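Local atomic coordinates of sister chromatid cohesion protein (Chaetomium thermophilum, PDB entry 5T8V), a protein that probably loads the cohesin complex onto chromatin, this chain being the C-terminal, HEAT-repeat part of the loader Scc2. Residues V884-I887 / Y888-L892; A920-D923 / D924-C928; K851-A854 / S855-T858. All coordinates share one frame; numbering follows the deposited sequence.

Contact 1: V884-I887 / Y888-L892; sequences VVVI and YRRVL
Ile-887 and Val-891 meet because of their first torsions: CG2 of Ile-887 stands opposite its own backbone N, while CG2 of Val-891 is turned back beside its N (chi1 174° to CG1). The two branches, one helical turn apart, run alongside each other and point the same way, with Ile-887 CG2 3.9 Å from Val-891 CG2. Arg-890 shows a second kind of approach. Its CG stands beside its own N (chi1 -65°), which puts it next to Val-886, with Val-886 CG1 4.3 Å and Val-886 O 3.4 Å from Arg-890 CG; the bend at chi2 only redirects the rest of the chain. Arg-889, by contrast, runs fully extended from CG to NE and leads away to Asp-924, its salt-bridge partner on helix 919-935. The evidence for regular helix is four i to i+4 bonds, among them Tyr-888 N to Val-884 O at 2.9 Å and Val-891 N to Ile-887 O at 2.9 Å. Helix 878-891 is packed between neighbouring helices of the HEAT-repeat solenoid: helix 839-852 against Ile-887 and Val-891, helix 919-935 against Val-885. Chemically, apolar contact joins Ile-887 to Val-891, while Arg-889 carries its charge across to an acid of the next helix and the hydroxyl of buried Tyr-888 is satisfied by Leu-862 O.

Contact 2: A920-D923 / D924-C928; sequences ALLD and DVMAC
The flat carboxylate of Asp-924 brings its OD2 to 3.3 Å from Ala-920 O, one turn back along the helix; both atoms are acceptors and no bond joins them. Its plane is turned about 49° against the carboxylate of Asp-923, and the OD1 atoms of Asp-923 and Asp-924 stay 5.0 Å apart. In helix 919-935 of this HEAT-repeat solenoid the two acids serve different neighbours. Asp-924 OD2 forms a salt bridge with Arg-882 of helix 878-891, a pairing likely to favour its charged form. Asp-923 faces helix 969-986, where OD1 has a weak hydrogen bond to His-986.

The backbone is regular helix: the N atoms of Val-925, Met-926 and Ala-927 bond to the O atoms of Leu-921, Leu-922 and Asp-923 respectively, each at 2.9 Å. On the apolar side Val-925 holds CG1 between its own N and carbonyl carbon (chi1 65°), and this branch crosses the leucine side chain at a slant, Leu-922 CD1 to Val-925 CG1 being 3.9 Å. Met-926, bent at chi2 and chi3, folds its terminal methyl back to the same leucine branch: Leu-922 CD1 lies 4.2 Å from Met-926 CE.

Contact 3: K851-A854 / S855-T858; sequences KAEA and SLFT
Ala-854, Glu-853 and Ser-855 carry most of this contact, a beta turn that follows helix 839-852 in the HEAT-repeat solenoid. Glu-853 is the first residue to leave helical angles (phi -156°), and Ala-854 then opens the turn: its carbonyl O accepts Phe-857 N at 3.0 Å, the donor standing well above the carbonyl plane. Ser-855 and Leu-856 occupy the two middle positions with backbone angles near those of a type I turn.

Glu-853 starts with CG opposite its backbone N, then bends at chi2 (62°), which swings the carboxylate alongside Ser-855. There OE2 of Glu-853 lies against CB of the serine. Replacing Glu-853 by an alanine would probably leave the CB of Ser-855 without its cover and open a gap beside Met-812 of helix 808-824, which touches both residues. The CB of Glu-853 also meets a branch of Leu-856, at 4.1 Å from its CD1. Near the plane of the Phe-857 ring, at its edge, lie two carbonyl oxygens: Ala-854 O is 3.7 Å from Phe-857 CD1, and Glu-853 O is 4.0 Å from Phe-857 CE1.

Contact 1 is the middle member of the three: its centre lies about 10 Å from the centre of contact 2 and about 10 Å from that of contact 3. Toward contact 2 the junction combines a salt bridge, Arg-889 NH1 to Asp-924 OD1 at 3.2 Å, with packing of Val-885 and Val-886 on the same aspartate. Toward contact 3, Val-891 CG2 approaches Phe-857 CG at 3.7 Å while Ala-854 CB packs against the backbone of Arg-890. Contacts 2 and 3 do not touch, their nearest atoms being about 10 Å apart. In chain order, 851-858 runs from the end of helix 839-852 into the following loop, 884-892 lies on helix 878-891 and 920-928 on helix 919-935.

Contact 1: V884-I887 / Y888-L892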
# COMPACT_ATOMS: atom_id res chain seq x y z
N VAL A 884 -30.63 23.37 31.47
CA VAL A 884 -30.46 24.04 32.75
C VAL A 884 -31.13 23.25 33.87
O VAL A 884 -30.57 23.12 34.97
CB VAL A 884 -30.98 25.49 32.68
CG1 VAL A 884 -30.23 26.27 31.62
CG2 VAL A 884 -32.48 25.53 32.43
N VAL A 885 -32.32 22.70 33.62
CA VAL A 885 -32.98 21.95 34.69
C VAL A 885 -32.19 20.69 35.03
O VAL A 885 -32.18 20.26 36.18
CB VAL A 885 -34.44 21.61 34.32
CG1 VAL A 885 -35.23 22.88 34.05
CG2 VAL A 885 -34.49 20.69 33.12
N VAL A 886 -31.52 20.09 34.04
CA VAL A 886 -30.69 18.93 34.33
C VAL A 886 -29.44 19.34 35.09
O VAL A 886 -28.96 18.62 35.97
CB VAL A 886 -30.35 18.18 33.03
CG1 VAL A 886 -29.23 17.17 33.25
CG2 VAL A 886 -31.59 17.47 32.50
N ILE A 887 -28.89 20.51 34.76
CA ILE A 887 -27.70 20.98 35.47
C ILE A 887 -28.03 21.27 36.93
O ILE A 887 -27.23 20.99 37.82
CB ILE A 887 -27.11 22.22 34.76
CG1 ILE A 887 -26.55 21.81 33.39
CG2 ILE A 887 -26.00 22.85 35.60
CD1 ILE A 887 -26.20 22.97 32.49
N TYR A 888 -29.21 21.84 37.19
CA TYR A 888 -29.64 22.01 38.58
C TYR A 888 -29.90 20.66 39.24
O TYR A 888 -29.53 20.45 40.40
CB TYR A 888 -30.91 22.87 38.64
CG TYR A 888 -30.67 24.37 38.60
CD1 TYR A 888 -29.42 24.90 38.29
CD2 TYR A 888 -31.70 25.26 38.89
CE1 TYR A 888 -29.21 26.27 38.27
CE2 TYR A 888 -31.50 26.62 38.87
CZ TYR A 888 -30.25 27.12 38.56
OH TYR A 888 -30.05 28.48 38.53
N ARG A 889 -30.52 19.74 38.50
CA ARG A 889 -30.82 18.42 39.04
C ARG A 889 -29.55 17.72 39.51
O ARG A 889 -29.51 17.14 40.60
CB ARG A 889 -31.53 17.59 37.97
CG ARG A 889 -31.79 16.14 38.32
CD ARG A 889 -32.51 15.45 37.17
NE ARG A 889 -32.76 14.04 37.42
CZ ARG A 889 -33.44 13.24 36.60
NH1 ARG A 889 -33.93 13.72 35.46
NH2 ARG A 889 -33.63 11.97 36.91
N ARG A 890 -28.49 17.76 38.70
CA ARG A 890 -27.26 17.04 39.02
C ARG A 890 -26.39 17.82 39.99
O ARG A 890 -25.79 17.23 40.90
CB ARG A 890 -26.49 16.75 37.73
CG ARG A 890 -27.19 15.80 36.78
CD ARG A 890 -27.10 14.36 37.26
NE ARG A 890 -27.61 13.41 36.26
CZ ARG A 890 -28.87 12.97 36.20
NH1 ARG A 890 -29.77 13.37 37.08
NH2 ARG A 890 -29.22 12.12 35.25
N VAL A 891 -26.30 19.14 39.83
CA VAL A 891 -25.38 19.94 40.63
C VAL A 891 -25.96 20.23 42.00
O VAL A 891 -25.34 19.94 43.03
CB VAL A 891 -25.03 21.25 39.89
CG1 VAL A 891 -24.18 22.16 40.78
CG2 VAL A 891 -24.32 20.96 38.58
N LEU A 892 -27.15 20.81 42.04
CA LEU A 892 -27.66 21.40 43.27
C LEU A 892 -27.61 20.47 44.48
O LEU A 892 -27.28 20.95 45.57
CB LEU A 892 -29.08 21.91 43.03
CG LEU A 892 -29.60 23.06 43.90
CD1 LEU A 892 -28.57 24.17 44.10
CD2 LEU A 892 -30.85 23.62 43.27

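Contact 2: A920-D923 / D924-C928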
# COMPACT_ATOMS: atom_id res chain seq x y z
N ALA A 920 -41.04 15.33 27.79
CA ALA A 920 -39.61 15.06 27.95
C ALA A 920 -38.96 16.06 28.90
O ALA A 920 -38.08 15.69 29.69
CB ALA A 920 -38.92 15.09 26.59
N LEU A 921 -39.38 17.32 28.85
CA LEU A 921 -38.85 18.31 29.78
C LEU A 921 -39.55 18.23 31.13
O LEU A 921 -38.92 18.43 32.18
CB LEU A 921 -38.99 19.71 29.19
CG LEU A 921 -38.49 20.89 30.03
CD1 LEU A 921 -37.13 20.60 30.65
CD2 LEU A 921 -38.39 22.15 29.17
N LEU A 922 -40.85 17.91 31.13
CA LEU A 922 -41.56 17.71 32.39
C LEU A 922 -40.85 16.69 33.26
O LEU A 922 -40.91 16.77 34.49
CB LEU A 922 -43.00 17.27 32.14
CG LEU A 922 -43.79 17.00 33.43
CD1 LEU A 922 -43.76 18.18 34.39
CD2 LEU A 922 -45.22 16.64 33.10
N ASP A 923 -40.16 15.73 32.64
CA ASP A 923 -39.43 14.72 33.40
C ASP A 923 -38.30 15.36 34.21
O ASP A 923 -38.27 15.26 35.44
CB ASP A 923 -38.88 13.66 32.43
CG ASP A 923 -38.47 12.39 33.13
OD1 ASP A 923 -37.63 12.46 34.05
OD2 ASP A 923 -38.98 11.31 32.76
N ASP A 924 -37.38 16.05 33.53
CA ASP A 924 -36.24 16.63 34.22
C ASP A 924 -36.67 17.71 35.20
O ASP A 924 -36.08 17.85 36.27
CB ASP A 924 -35.24 17.18 33.20
CG ASP A 924 -34.69 16.11 32.28
OD1 ASP A 924 -33.81 15.35 32.72
OD2 ASP A 924 -35.14 16.04 31.12
N VAL A 925 -37.71 18.48 34.86
CA VAL A 925 -38.14 19.54 35.77
C VAL A 925 -38.83 18.95 37.00
O VAL A 925 -38.70 19.48 38.10
CB VAL A 925 -39.05 20.55 35.05
CG1 VAL A 925 -40.32 19.90 34.62
CG2 VAL A 925 -39.36 21.72 35.96
N MET A 926 -39.58 17.86 36.82
CA MET A 926 -40.19 17.20 37.97
C MET A 926 -39.12 16.62 38.88
O MET A 926 -39.18 16.78 40.11
CB MET A 926 -41.16 16.11 37.50
CG MET A 926 -41.92 15.43 38.63
SD MET A 926 -43.02 16.54 39.54
CE MET A 926 -44.33 16.77 38.34
N ALA A 927 -38.13 15.95 38.30
CA ALA A 927 -36.99 15.49 39.09
C ALA A 927 -36.37 16.64 39.87
O ALA A 927 -36.11 16.53 41.07
CB ALA A 927 -35.95 14.84 38.17
N CYS A 928 -36.14 17.77 39.19
CA CYS A 928 -35.55 18.92 39.86
C CYS A 928 -36.43 19.39 41.02
O CYS A 928 -35.93 19.74 42.09
CB CYS A 928 -35.34 20.05 38.85
SG CYS A 928 -34.31 21.40 39.44

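Contact 3: K851-A854 / S855-T858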
# COMPACT_ATOMS: atom_id res chain seq x y z
N LYS A 851 -23.50 15.88 34.38
CA LYS A 851 -23.82 14.46 34.54
C LYS A 851 -22.59 13.67 34.97
O LYS A 851 -22.69 12.77 35.81
CB LYS A 851 -24.40 13.91 33.23
CG LYS A 851 -24.31 12.39 33.08
CD LYS A 851 -25.05 11.64 34.19
CE LYS A 851 -24.80 10.14 34.08
NZ LYS A 851 -25.33 9.39 35.25
N ALA A 852 -21.43 14.00 34.41
CA ALA A 852 -20.23 13.22 34.70
C ALA A 852 -19.72 13.48 36.11
O ALA A 852 -19.45 12.53 36.87
CB ALA A 852 -19.14 13.53 33.67
N GLU A 853 -19.57 14.75 36.48
CA GLU A 853 -19.01 15.09 37.79
C GLU A 853 -19.50 16.48 38.17
O GLU A 853 -19.03 17.47 37.61
CB GLU A 853 -17.49 15.03 37.77
CG GLU A 853 -16.83 15.38 39.09
CD GLU A 853 -17.21 14.42 40.20
OE1 GLU A 853 -17.47 13.24 39.90
OE2 GLU A 853 -17.24 14.85 41.37
N ALA A 854 -20.44 16.54 39.12
CA ALA A 854 -21.01 17.82 39.54
C ALA A 854 -20.07 18.62 40.43
O ALA A 854 -20.28 19.83 40.59
CB ALA A 854 -22.32 17.58 40.28
N SER A 855 -19.05 17.99 41.01
CA SER A 855 -18.10 18.70 41.86
C SER A 855 -17.46 19.88 41.14
O SER A 855 -16.98 20.81 41.81
CB SER A 855 -17.01 17.74 42.34
OG SER A 855 -15.96 18.44 42.96
N LEU A 856 -17.44 19.87 39.81
CA LEU A 856 -16.76 20.92 39.05
C LEU A 856 -17.53 22.23 39.04
O LEU A 856 -16.95 23.26 38.69
CB LEU A 856 -16.52 20.44 37.62
CG LEU A 856 -15.71 19.15 37.49
CD1 LEU A 856 -15.98 18.47 36.16
CD2 LEU A 856 -14.23 19.44 37.65
N PHE A 857 -18.81 22.21 39.40
CA PHE A 857 -19.66 23.38 39.31
C PHE A 857 -19.72 24.11 40.65
O PHE A 857 -19.54 23.50 41.71
CB PHE A 857 -21.07 23.00 38.86
CG PHE A 857 -21.13 22.47 37.45
CD1 PHE A 857 -20.66 21.20 37.15
CD2 PHE A 857 -21.65 23.24 36.43
CE1 PHE A 857 -20.71 20.71 35.86
CE2 PHE A 857 -21.71 22.75 35.13
CZ PHE A 857 -21.24 21.49 34.85
N THR A 858 -19.99 25.41 40.59
CA THR A 858 -20.12 26.25 41.77
C THR A 858 -21.47 26.95 41.76
O THR A 858 -22.12 27.09 40.71
CB THR A 858 -18.99 27.29 41.85
OG1 THR A 858 -19.12 28.23 40.78
CG2 THR A 858 -17.63 26.61 41.75